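Local coordinates for nonsense-mediated mRNA decay protein 2 (Saccharomyces cerevisiae, PDB 4LUN) that takes part in the nonsense-mediated decay of mRNAs that carry premature stop codons and interacts through its C-terminus with NAM7/UPF1, at residues Y193-G198 / K240-A245; A206-F211 / G300-L305; A245-A250 / T294-L299. All blocks are in the same frame, centred on the assembly; numbering follows the deposited sequence.

Interaction 1 of 3, residues Y193-G198 / K240-A245; sequences YKFKLG and KNFIDA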
loop_
_atom_site.group_PDB
_atom_site.type_symbol
_atom_site.label_atom_id
_atom_site.label_comp_id
_atom_site.label_asym_id
_atom_site.label_seq_id
_atom_site.Cartn_x
_atom_site.Cartn_y
_atom_site.Cartn_z
ATOM N N TYR A 193 -1.099 -12.983 -2.858
ATOM C CA TYR A 193 -1.529 -13.842 -1.762
ATOM C C TYR A 193 -2.956 -14.304 -2.040
ATOM O O TYR A 193 -3.881 -13.490 -2.054
ATOM C CB TYR A 193 -1.470 -13.114 -0.426
ATOM C CG TYR A 193 -1.983 -13.950 0.730
ATOM C CD1 TYR A 193 -1.272 -15.060 1.186
ATOM C CD2 TYR A 193 -3.172 -13.630 1.366
ATOM C CE1 TYR A 193 -1.746 -15.830 2.249
ATOM C CE2 TYR A 193 -3.654 -14.393 2.419
ATOM C CZ TYR A 193 -2.935 -15.491 2.859
ATOM O OH TYR A 193 -3.429 -16.241 3.924
ATOM N N LYS A 194 -3.120 -15.603 -2.289
ATOM C CA LYS A 194 -4.438 -16.187 -2.569
ATOM C C LYS A 194 -5.156 -15.445 -3.696
ATOM O O LYS A 194 -6.338 -15.135 -3.580
ATOM C CB LYS A 194 -5.311 -16.214 -1.308
ATOM C CG LYS A 194 -4.722 -17.027 -0.163
ATOM C CD LYS A 194 -4.747 -18.512 -0.483
ATOM C CE LYS A 194 -6.138 -18.960 -0.869
ATOM N NZ LYS A 194 -6.284 -20.441 -0.782
ATOM N N PHE A 195 -4.417 -15.144 -4.766
ATOM C CA PHE A 195 -4.949 -14.352 -5.871
ATOM C C PHE A 195 -6.272 -14.871 -6.385
ATOM O O PHE A 195 -7.152 -14.087 -6.734
ATOM C CB PHE A 195 -3.959 -14.297 -7.031
ATOM C CG PHE A 195 -4.578 -13.850 -8.329
ATOM C CD1 PHE A 195 -4.761 -12.500 -8.592
ATOM C CD2 PHE A 195 -4.941 -14.775 -9.302
ATOM C CE1 PHE A 195 -5.336 -12.082 -9.784
ATOM C CE2 PHE A 195 -5.518 -14.362 -10.512
ATOM C CZ PHE A 195 -5.713 -13.016 -10.748
ATOM N N LYS A 196 -6.421 -16.191 -6.426
ATOM C CA LYS A 196 -7.611 -16.771 -7.046
ATOM C C LYS A 196 -8.921 -16.444 -6.329
ATOM O O LYS A 196 -9.996 -16.576 -6.935
ATOM C CB LYS A 196 -7.435 -18.281 -7.296
ATOM C CG LYS A 196 -6.439 -18.572 -8.416
ATOM C CD LYS A 196 -6.574 -19.990 -8.958
ATOM C CE LYS A 196 -6.297 -21.039 -7.894
ATOM N NZ LYS A 196 -6.437 -22.421 -8.458
ATOM N N LEU A 197 -8.832 -15.988 -5.070
ATOM C CA LEU A 197 -10.019 -15.585 -4.296
ATOM C C LEU A 197 -10.512 -14.186 -4.649
ATOM O O LEU A 197 -11.659 -13.851 -4.361
ATOM C CB LEU A 197 -9.820 -15.743 -2.776
ATOM C CG LEU A 197 -9.657 -17.193 -2.315
ATOM C CD1 LEU A 197 -9.534 -17.247 -0.800
ATOM C CD2 LEU A 197 -10.825 -18.059 -2.800
ATOM N N GLY A 198 -9.668 -13.379 -5.290
ATOM C CA GLY A 198 -10.100 -12.085 -5.807
ATOM C C GLY A 198 -9.968 -10.895 -4.868
ATOM O O GLY A 198 -10.233 -9.761 -5.267
ATOM N N LYS A 240 -0.274 -4.716 -16.101
ATOM C CA LYS A 240 -0.798 -5.326 -17.326
ATOM C C LYS A 240 -0.778 -6.857 -17.242
ATOM O O LYS A 240 -1.712 -7.512 -17.683
ATOM C CB LYS A 240 -0.058 -4.795 -18.559
ATOM C CG LYS A 240 -0.507 -3.378 -18.940
ATOM C CD LYS A 240 0.193 -2.864 -20.189
ATOM C CE LYS A 240 0.027 -1.352 -20.333
ATOM N NZ LYS A 240 -1.362 -0.960 -20.700
ATOM N N ASN A 241 0.267 -7.424 -16.642
ATOM C CA ASN A 241 0.245 -8.855 -16.347
ATOM C C ASN A 241 -0.864 -9.235 -15.371
ATOM O O ASN A 241 -1.510 -10.269 -15.526
ATOM C CB ASN A 241 1.583 -9.318 -15.791
ATOM C CG ASN A 241 2.578 -9.626 -16.884
ATOM O OD1 ASN A 241 2.456 -10.640 -17.574
ATOM N ND2 ASN A 241 3.556 -8.745 -17.065
ATOM N N PHE A 242 -1.081 -8.384 -14.379
ATOM C CA PHE A 242 -2.109 -8.642 -13.375
ATOM C C PHE A 242 -3.475 -8.549 -14.027
ATOM O O PHE A 242 -4.391 -9.295 -13.696
ATOM C CB PHE A 242 -1.975 -7.644 -12.224
ATOM C CG PHE A 242 -2.866 -7.954 -11.056
ATOM C CD1 PHE A 242 -2.504 -8.916 -10.118
ATOM C CD2 PHE A 242 -4.053 -7.279 -10.897
ATOM C CE1 PHE A 242 -3.329 -9.202 -9.044
ATOM C CE2 PHE A 242 -4.895 -7.559 -9.830
ATOM C CZ PHE A 242 -4.522 -8.523 -8.892
ATOM N N ILE A 243 -3.621 -7.620 -14.957
ATOM C CA ILE A 243 -4.890 -7.472 -15.656
ATOM C C ILE A 243 -5.188 -8.691 -16.534
ATOM O O ILE A 243 -6.324 -9.168 -16.567
ATOM C CB ILE A 243 -4.928 -6.165 -16.468
ATOM C CG1 ILE A 243 -4.979 -4.967 -15.529
ATOM C CG2 ILE A 243 -6.148 -6.152 -17.393
ATOM C CD1 ILE A 243 -4.796 -3.645 -16.253
ATOM N N ASP A 244 -4.173 -9.212 -17.225
ATOM C CA ASP A 244 -4.359 -10.414 -18.040
ATOM C C ASP A 244 -4.881 -11.539 -17.152
ATOM O O ASP A 244 -5.791 -12.274 -17.528
ATOM C CB ASP A 244 -3.029 -10.855 -18.673
ATOM C CG ASP A 244 -2.802 -10.273 -20.060
ATOM O OD1 ASP A 244 -3.732 -9.665 -20.630
ATOM O OD2 ASP A 244 -1.684 -10.448 -20.598
ATOM N N ALA A 245 -4.286 -11.661 -15.973
ATOM C CA ALA A 245 -4.643 -12.714 -15.023
ATOM C C ALA A 245 -6.045 -12.523 -14.493
ATOM O O ALA A 245 -6.802 -13.485 -14.353
ATOM C CB ALA A 245 -3.650 -12.754 -13.875
#

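Interaction 2 of 3, residues A206-F211 / G300-L305; sequences AFIKKF and GEFFKL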
loop_
_atom_site.group_PDB
_atom_site.type_symbol
_atom_site.label_atom_id
_atom_site.label_comp_id
_atom_site.label_asym_id
_atom_site.label_seq_id
_atom_site.Cartn_x
_atom_site.Cartn_y
_atom_site.Cartn_z
ATOM N N ALA A 206 -7.475 0.010 -5.963
ATOM C CA ALA A 206 -7.296 1.107 -5.020
ATOM C C ALA A 206 -6.017 1.861 -5.319
ATOM O O ALA A 206 -5.957 3.080 -5.159
ATOM C CB ALA A 206 -7.277 0.594 -3.580
ATOM N N PHE A 207 -4.982 1.134 -5.732
ATOM C CA PHE A 207 -3.685 1.765 -5.953
ATOM C C PHE A 207 -3.685 2.646 -7.195
ATOM O O PHE A 207 -3.185 3.771 -7.168
ATOM C CB PHE A 207 -2.568 0.716 -6.036
ATOM C CG PHE A 207 -1.180 1.307 -6.014
ATOM C CD1 PHE A 207 -0.621 1.761 -4.829
ATOM C CD2 PHE A 207 -0.439 1.401 -7.175
ATOM C CE1 PHE A 207 0.653 2.305 -4.804
ATOM C CE2 PHE A 207 0.837 1.940 -7.165
ATOM C CZ PHE A 207 1.385 2.398 -5.974
ATOM N N ILE A 208 -4.266 2.161 -8.283
ATOM C CA ILE A 208 -4.273 2.958 -9.508
ATOM C C ILE A 208 -5.146 4.201 -9.359
ATOM O O ILE A 208 -4.845 5.232 -9.947
ATOM C CB ILE A 208 -4.724 2.154 -10.754
ATOM C CG1 ILE A 208 -6.198 1.733 -10.658
ATOM C CG2 ILE A 208 -3.803 0.955 -10.985
ATOM C CD1 ILE A 208 -6.646 0.882 -11.829
ATOM N N LYS A 209 -6.216 4.110 -8.573
ATOM C CA LYS A 209 -7.113 5.256 -8.406
ATOM C C LYS A 209 -6.431 6.387 -7.657
ATOM O O LYS A 209 -6.627 7.560 -7.973
ATOM C CB LYS A 209 -8.385 4.853 -7.652
ATOM C CG LYS A 209 -9.396 4.069 -8.469
ATOM C CD LYS A 209 -10.473 3.497 -7.540
ATOM C CE LYS A 209 -11.459 2.625 -8.289
ATOM N NZ LYS A 209 -12.300 1.824 -7.350
ATOM N N LYS A 210 -5.645 6.037 -6.645
ATOM C CA LYS A 210 -5.001 7.029 -5.801
ATOM C C LYS A 210 -3.677 7.535 -6.366
ATOM O O LYS A 210 -3.267 8.659 -6.070
ATOM C CB LYS A 210 -4.803 6.470 -4.387
ATOM C CG LYS A 210 -4.439 7.520 -3.343
ATOM C CD LYS A 210 -4.984 7.155 -1.970
ATOM C CE LYS A 210 -6.500 7.334 -1.889
ATOM N NZ LYS A 210 -6.890 8.774 -2.014
ATOM N N PHE A 211 -3.007 6.714 -7.172
ATOM C CA PHE A 211 -1.684 7.078 -7.671
ATOM C C PHE A 211 -1.585 7.010 -9.188
ATOM O O PHE A 211 -0.596 6.536 -9.743
ATOM C CB PHE A 211 -0.610 6.219 -6.992
ATOM C CG PHE A 211 -0.606 6.352 -5.494
ATOM C CD1 PHE A 211 -0.089 7.487 -4.891
ATOM C CD2 PHE A 211 -1.149 5.363 -4.689
ATOM C CE1 PHE A 211 -0.085 7.622 -3.504
ATOM C CE2 PHE A 211 -1.158 5.485 -3.315
ATOM C CZ PHE A 211 -0.631 6.617 -2.710
ATOM N N GLY A 300 -10.284 -2.188 -16.571
ATOM C CA GLY A 300 -10.518 -1.925 -17.975
ATOM C C GLY A 300 -10.828 -0.470 -18.249
ATOM O O GLY A 300 -10.323 0.096 -19.216
ATOM N N GLU A 301 -11.657 0.136 -17.411
ATOM C CA GLU A 301 -11.985 1.551 -17.568
ATOM C C GLU A 301 -10.732 2.413 -17.453
ATOM O O GLU A 301 -10.487 3.274 -18.295
ATOM C CB GLU A 301 -13.005 1.993 -16.521
ATOM C CG GLU A 301 -14.440 1.567 -16.827
ATOM C CD GLU A 301 -15.408 1.856 -15.690
ATOM O OE1 GLU A 301 -16.631 1.690 -15.897
ATOM O OE2 GLU A 301 -14.950 2.242 -14.590
ATOM N N PHE A 302 -9.939 2.161 -16.416
ATOM C CA PHE A 302 -8.748 2.964 -16.147
ATOM C C PHE A 302 -7.748 2.895 -17.294
ATOM O O PHE A 302 -7.247 3.927 -17.767
ATOM C CB PHE A 302 -8.078 2.520 -14.839
ATOM C CG PHE A 302 -6.944 3.413 -14.413
ATOM C CD1 PHE A 302 -7.163 4.449 -13.517
ATOM C CD2 PHE A 302 -5.670 3.228 -14.919
ATOM C CE1 PHE A 302 -6.121 5.275 -13.127
ATOM C CE2 PHE A 302 -4.628 4.054 -14.533
ATOM C CZ PHE A 302 -4.860 5.076 -13.643
ATOM N N PHE A 303 -7.441 1.682 -17.741
ATOM C CA PHE A 303 -6.416 1.495 -18.769
ATOM C C PHE A 303 -6.976 1.577 -20.190
ATOM O O PHE A 303 -6.252 1.339 -21.163
ATOM C CB PHE A 303 -5.656 0.180 -18.553
ATOM C CG PHE A 303 -4.747 0.197 -17.340
ATOM C CD1 PHE A 303 -3.432 0.638 -17.451
ATOM C CD2 PHE A 303 -5.207 -0.217 -16.102
ATOM C CE1 PHE A 303 -2.587 0.655 -16.346
ATOM C CE2 PHE A 303 -4.376 -0.195 -14.988
ATOM C CZ PHE A 303 -3.061 0.244 -15.111
ATOM N N LYS A 304 -8.258 1.921 -20.293
ATOM C CA LYS A 304 -8.929 2.103 -21.581
ATOM C C LYS A 304 -8.848 0.851 -22.449
ATOM O O LYS A 304 -8.422 0.888 -23.606
ATOM C CB LYS A 304 -8.372 3.337 -22.303
ATOM C CG LYS A 304 -8.443 4.594 -21.435
ATOM C CD LYS A 304 -8.140 5.866 -22.221
ATOM C CE LYS A 304 -6.645 6.117 -22.349
ATOM N NZ LYS A 304 -6.030 6.611 -21.080
ATOM N N LEU A 305 -9.259 -0.267 -21.862
ATOM C CA LEU A 305 -9.182 -1.554 -22.514
ATOM C C LEU A 305 -10.603 -2.098 -22.543
ATOM O O LEU A 305 -11.412 -1.774 -21.667
ATOM C CB LEU A 305 -8.312 -2.506 -21.692
ATOM C CG LEU A 305 -6.930 -2.054 -21.229
ATOM C CD1 LEU A 305 -6.442 -3.003 -20.143
ATOM C CD2 LEU A 305 -5.954 -2.028 -22.385
#

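Interaction 3 of 3, residues A245-A250 / T294-L299; sequences ATFARA and TSAITL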
loop_
_atom_site.group_PDB
_atom_site.type_symbol
_atom_site.label_atom_id
_atom_site.label_comp_id
_atom_site.label_asym_id
_atom_site.label_seq_id
_atom_site.Cartn_x
_atom_site.Cartn_y
_atom_site.Cartn_z
ATOM N N ALA A 245 -4.286 -11.661 -15.973
ATOM C CA ALA A 245 -4.643 -12.714 -15.023
ATOM C C ALA A 245 -6.045 -12.523 -14.493
ATOM O O ALA A 245 -6.802 -13.485 -14.353
ATOM C CB ALA A 245 -3.650 -12.754 -13.875
ATOM N N THR A 246 -6.383 -11.271 -14.184
ATOM C CA THR A 246 -7.708 -10.945 -13.657
ATOM C C THR A 246 -8.790 -11.177 -14.718
ATOM O O THR A 246 -9.855 -11.735 -14.430
ATOM C CB THR A 246 -7.732 -9.483 -13.165
ATOM O OG1 THR A 246 -6.787 -9.333 -12.099
ATOM C CG2 THR A 246 -9.116 -9.099 -12.661
ATOM N N PHE A 247 -8.529 -10.742 -15.946
ATOM C CA PHE A 247 -9.474 -10.990 -17.039
ATOM C C PHE A 247 -9.677 -12.495 -17.246
ATOM O O PHE A 247 -10.805 -12.950 -17.431
ATOM C CB PHE A 247 -8.981 -10.357 -18.350
ATOM C CG PHE A 247 -9.205 -8.862 -18.449
ATOM C CD1 PHE A 247 -9.760 -8.140 -17.403
ATOM C CD2 PHE A 247 -8.873 -8.189 -19.621
ATOM C CE1 PHE A 247 -9.966 -6.766 -17.512
ATOM C CE2 PHE A 247 -9.081 -6.821 -19.742
ATOM C CZ PHE A 247 -9.627 -6.108 -18.685
ATOM N N ALA A 248 -8.585 -13.255 -17.202
ATOM C CA ALA A 248 -8.639 -14.703 -17.437
ATOM C C ALA A 248 -9.464 -15.413 -16.363
ATOM O O ALA A 248 -10.292 -16.287 -16.666
ATOM C CB ALA A 248 -7.233 -15.291 -17.487
ATOM N N ARG A 249 -9.215 -15.056 -15.109
ATOM C CA ARG A 249 -9.956 -15.652 -14.004
ATOM C C ARG A 249 -11.428 -15.237 -14.050
ATOM O O ARG A 249 -12.325 -16.047 -13.772
ATOM C CB ARG A 249 -9.317 -15.250 -12.676
ATOM C CG ARG A 249 -10.057 -15.700 -11.440
ATOM C CD ARG A 249 -9.869 -17.165 -11.165
ATOM N NE ARG A 249 -10.325 -17.513 -9.820
ATOM C CZ ARG A 249 -10.877 -18.678 -9.517
ATOM N NH1 ARG A 249 -11.050 -19.588 -10.467
ATOM N NH2 ARG A 249 -11.275 -18.925 -8.280
ATOM N N ALA A 250 -11.684 -13.980 -14.406
ATOM C CA ALA A 250 -13.065 -13.513 -14.541
ATOM C C ALA A 250 -13.816 -14.308 -15.599
ATOM O O ALA A 250 -14.990 -14.646 -15.415
ATOM C CB ALA A 250 -13.109 -12.026 -14.873
ATOM N N THR A 294 -16.099 -6.946 -10.918
ATOM C CA THR A 294 -16.029 -5.554 -10.471
ATOM C C THR A 294 -14.642 -4.994 -10.737
ATOM O O THR A 294 -14.486 -3.879 -11.244
ATOM C CB THR A 294 -16.328 -5.445 -8.977
ATOM O OG1 THR A 294 -17.647 -5.940 -8.728
ATOM C CG2 THR A 294 -16.245 -4.000 -8.518
ATOM N N SER A 295 -13.624 -5.779 -10.405
ATOM C CA SER A 295 -12.250 -5.337 -10.614
ATOM C C SER A 295 -11.855 -5.298 -12.088
ATOM O O SER A 295 -11.165 -4.376 -12.523
ATOM C CB SER A 295 -11.290 -6.224 -9.834
ATOM O OG SER A 295 -11.462 -6.011 -8.448
ATOM N N ALA A 296 -12.278 -6.302 -12.854
ATOM C CA ALA A 296 -12.076 -6.305 -14.303
ATOM C C ALA A 296 -12.614 -5.021 -14.940
ATOM O O ALA A 296 -11.956 -4.413 -15.784
ATOM C CB ALA A 296 -12.741 -7.517 -14.922
ATOM N N ILE A 297 -13.799 -4.604 -14.515
ATOM C CA ILE A 297 -14.442 -3.437 -15.111
ATOM C C ILE A 297 -13.659 -2.169 -14.780
ATOM O O ILE A 297 -13.395 -1.340 -15.653
ATOM C CB ILE A 297 -15.916 -3.328 -14.670
ATOM C CG1 ILE A 297 -16.745 -4.396 -15.404
ATOM C CG2 ILE A 297 -16.460 -1.926 -14.940
ATOM C CD1 ILE A 297 -18.146 -4.520 -14.906
ATOM N N THR A 298 -13.258 -2.049 -13.523
ATOM C CA THR A 298 -12.503 -0.890 -13.065
ATOM C C THR A 298 -11.143 -0.812 -13.751
ATOM O O THR A 298 -10.713 0.263 -14.205
ATOM C CB THR A 298 -12.321 -0.945 -11.545
ATOM O OG1 THR A 298 -13.607 -0.852 -10.909
ATOM C CG2 THR A 298 -11.431 0.202 -11.058
ATOM N N LEU A 299 -10.453 -1.949 -13.826
ATOM C CA LEU A 299 -9.131 -1.968 -14.460
ATOM C C LEU A 299 -9.258 -1.630 -15.934
ATOM O O LEU A 299 -8.447 -0.875 -16.488
ATOM C CB LEU A 299 -8.450 -3.326 -14.269
ATOM C CG LEU A 299 -8.012 -3.611 -12.832
ATOM C CD1 LEU A 299 -7.758 -5.102 -12.606
ATOM C CD2 LEU A 299 -6.780 -2.796 -12.478
#

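Interaction 1 of 3, residues Y193-G198 / K240-A245
F195 reaches out of a loop to meet F242 and A245 on helix 231-271, three residues that carry the whole contact. The two phenyl rings form an offset edge-to-face pair, the edge of F195 turned toward the face of F242, with centroids 5.4 Å apart and planes inclined at 76°. The nearest ring carbons are CE1 of F195 and CE1 of F242, 3.6 Å apart; F195 CD1 is equally near that F242 carbon. Beyond this point the same ring runs on to A245, where F195 CZ packs 3.8 Å from A245 CB, while A245 O lies at the ring edge, in its plane. The helix thus offers F195 an aromatic ring and, one turn further along, a methyl group. Both phenyl groups extend away from their backbones with CG anti to the backbone N (chi1 163° in F195, -172° in F242), and the two side chains pass one another in opposite senses.

F195 opens a short 3-10 turn, 195-197, in which L197 N bonds to K194 O at 3.0 Å. This loop of the MIF4G domain at the N-terminal end of Upf2 is held by several polar bonds: K194 makes a salt bridge with D126, Y193 OH bonds to V125 O, and K196 O and L197 O accept bonds from R249 and R291. F292 adds a second edge-to-face partner for F195, and T201 and A204 of helix 201-210 pack against F242. Across the two segments the attraction is therefore apolar and aromatic, and the loop owes its polar anchorage to residues elsewhere.

Interaction 2 of 3, residues A206-F211 / G300-L305
I208 and F302 mark the closest approach of the two backbones, their CA atoms 8.0 Å apart where the last turns of helices 201-210 and 277-303 come side by side. These helices belong to the HEAT-repeat-like helical array of the MIF4G domain, and near the contact both segments leave helical geometry: F211 is the first residue to depart on one side and K304 on the other. K304 has positive phi and closes a Schellman motif, with L305 N bonded to G300 O at 2.9 Å and K304 N to E301 O at 3.3 Å.

The side chain of I208 lies over one face of the F302 ring. Its CB sits almost on the ring normal, 8° off it and 4.1 Å from the centroid of F302, a CH-pi contact. From there the chain runs back across the ring toward its root, and I208 CD1 ends 3.6 Å from F302 CG. This course follows from chi1 of 66°, which places CG1 of I208 between the backbone N and the carbonyl carbon, with chi2 near 180° carrying CD1 onward. The same methyl also approaches F303, 4.0 Å from its CE2, so a single branch of the isoleucine touches two successive aromatic residues. F303 itself stands against F302, whose CD2 lies above one face of its ring.

Outside the pair, F215 and F239 cover further parts of I208. R216 makes a cation-pi contact with F302 and also bonds to F302 O. Besides the apolar packing, the outer part of the F302 ring, away from CG, meets the backbone of helix 201-210, its CE1 standing 3.4 Å from I208 O.

Interaction 3 of 3, residues A245-A250 / T294-L299
F247 and A296 form the close part of this contact, with CA atoms only 6.0 Å apart. The small A296 side chain lets the ring come edge-on to helix 277-303: CE1 of F247 is 3.9 Å from A296 CB, and the same ring carbon comes within 3.5 Å of A296 O. That carbonyl oxygen stands at the ring edge, near its plane. With chi1 at -78°, CG of F247 is anti to the carbonyl carbon, and the ring swings across to the partner although the CB bond does not aim at it.

Consecutive helices 231-271 and 277-303 meet here as a helical hairpin, running at 140° to one another with segment axes 9.5 Å apart at closest approach. Beside the close point the packing is looser, though still buried: the T246 methyl CG2 is 4.2 Å from A296 N and equally far from L299 CD1. T246 turns its hydroxyl elsewhere, OG1 bonding to F242 O in its own helix.

Unlike the buried A296, T246 and L299, F247 is partly exposed; its side chain also touches P308 in the C-terminal tail. Replacing F247 with an alanine is likely to leave A296 CB and A296 O without their ring-edge neighbour and to open a gap beside P308. Elsewhere, A250 packs on F292, and S295 OG is hydrogen-bonded to T201 OG1 on helix 201-210.

Interactions 1 and 3 lie closest, with centres about 8 Å apart, and share A245 on helix 231-271. K196 O of the loop and R249 NH2 of that helix, 3.0 Å apart, probably form a hydrogen bond between them. Interaction 2 sits about 12 Å from interaction 3, centre to centre, at the C-terminal end of helix 277-303, which interaction 3 also uses; there I208 CD1 lies 3.7 Å from L299 CD2. Interactions 1 and 2 are about 15 Å apart between centres, yet meet where I243 CD1 packs 3.5 Å from F303 CD2. Together the three contacts join helices 201-210, 231-271 and 277-303 with the 193-198 loop.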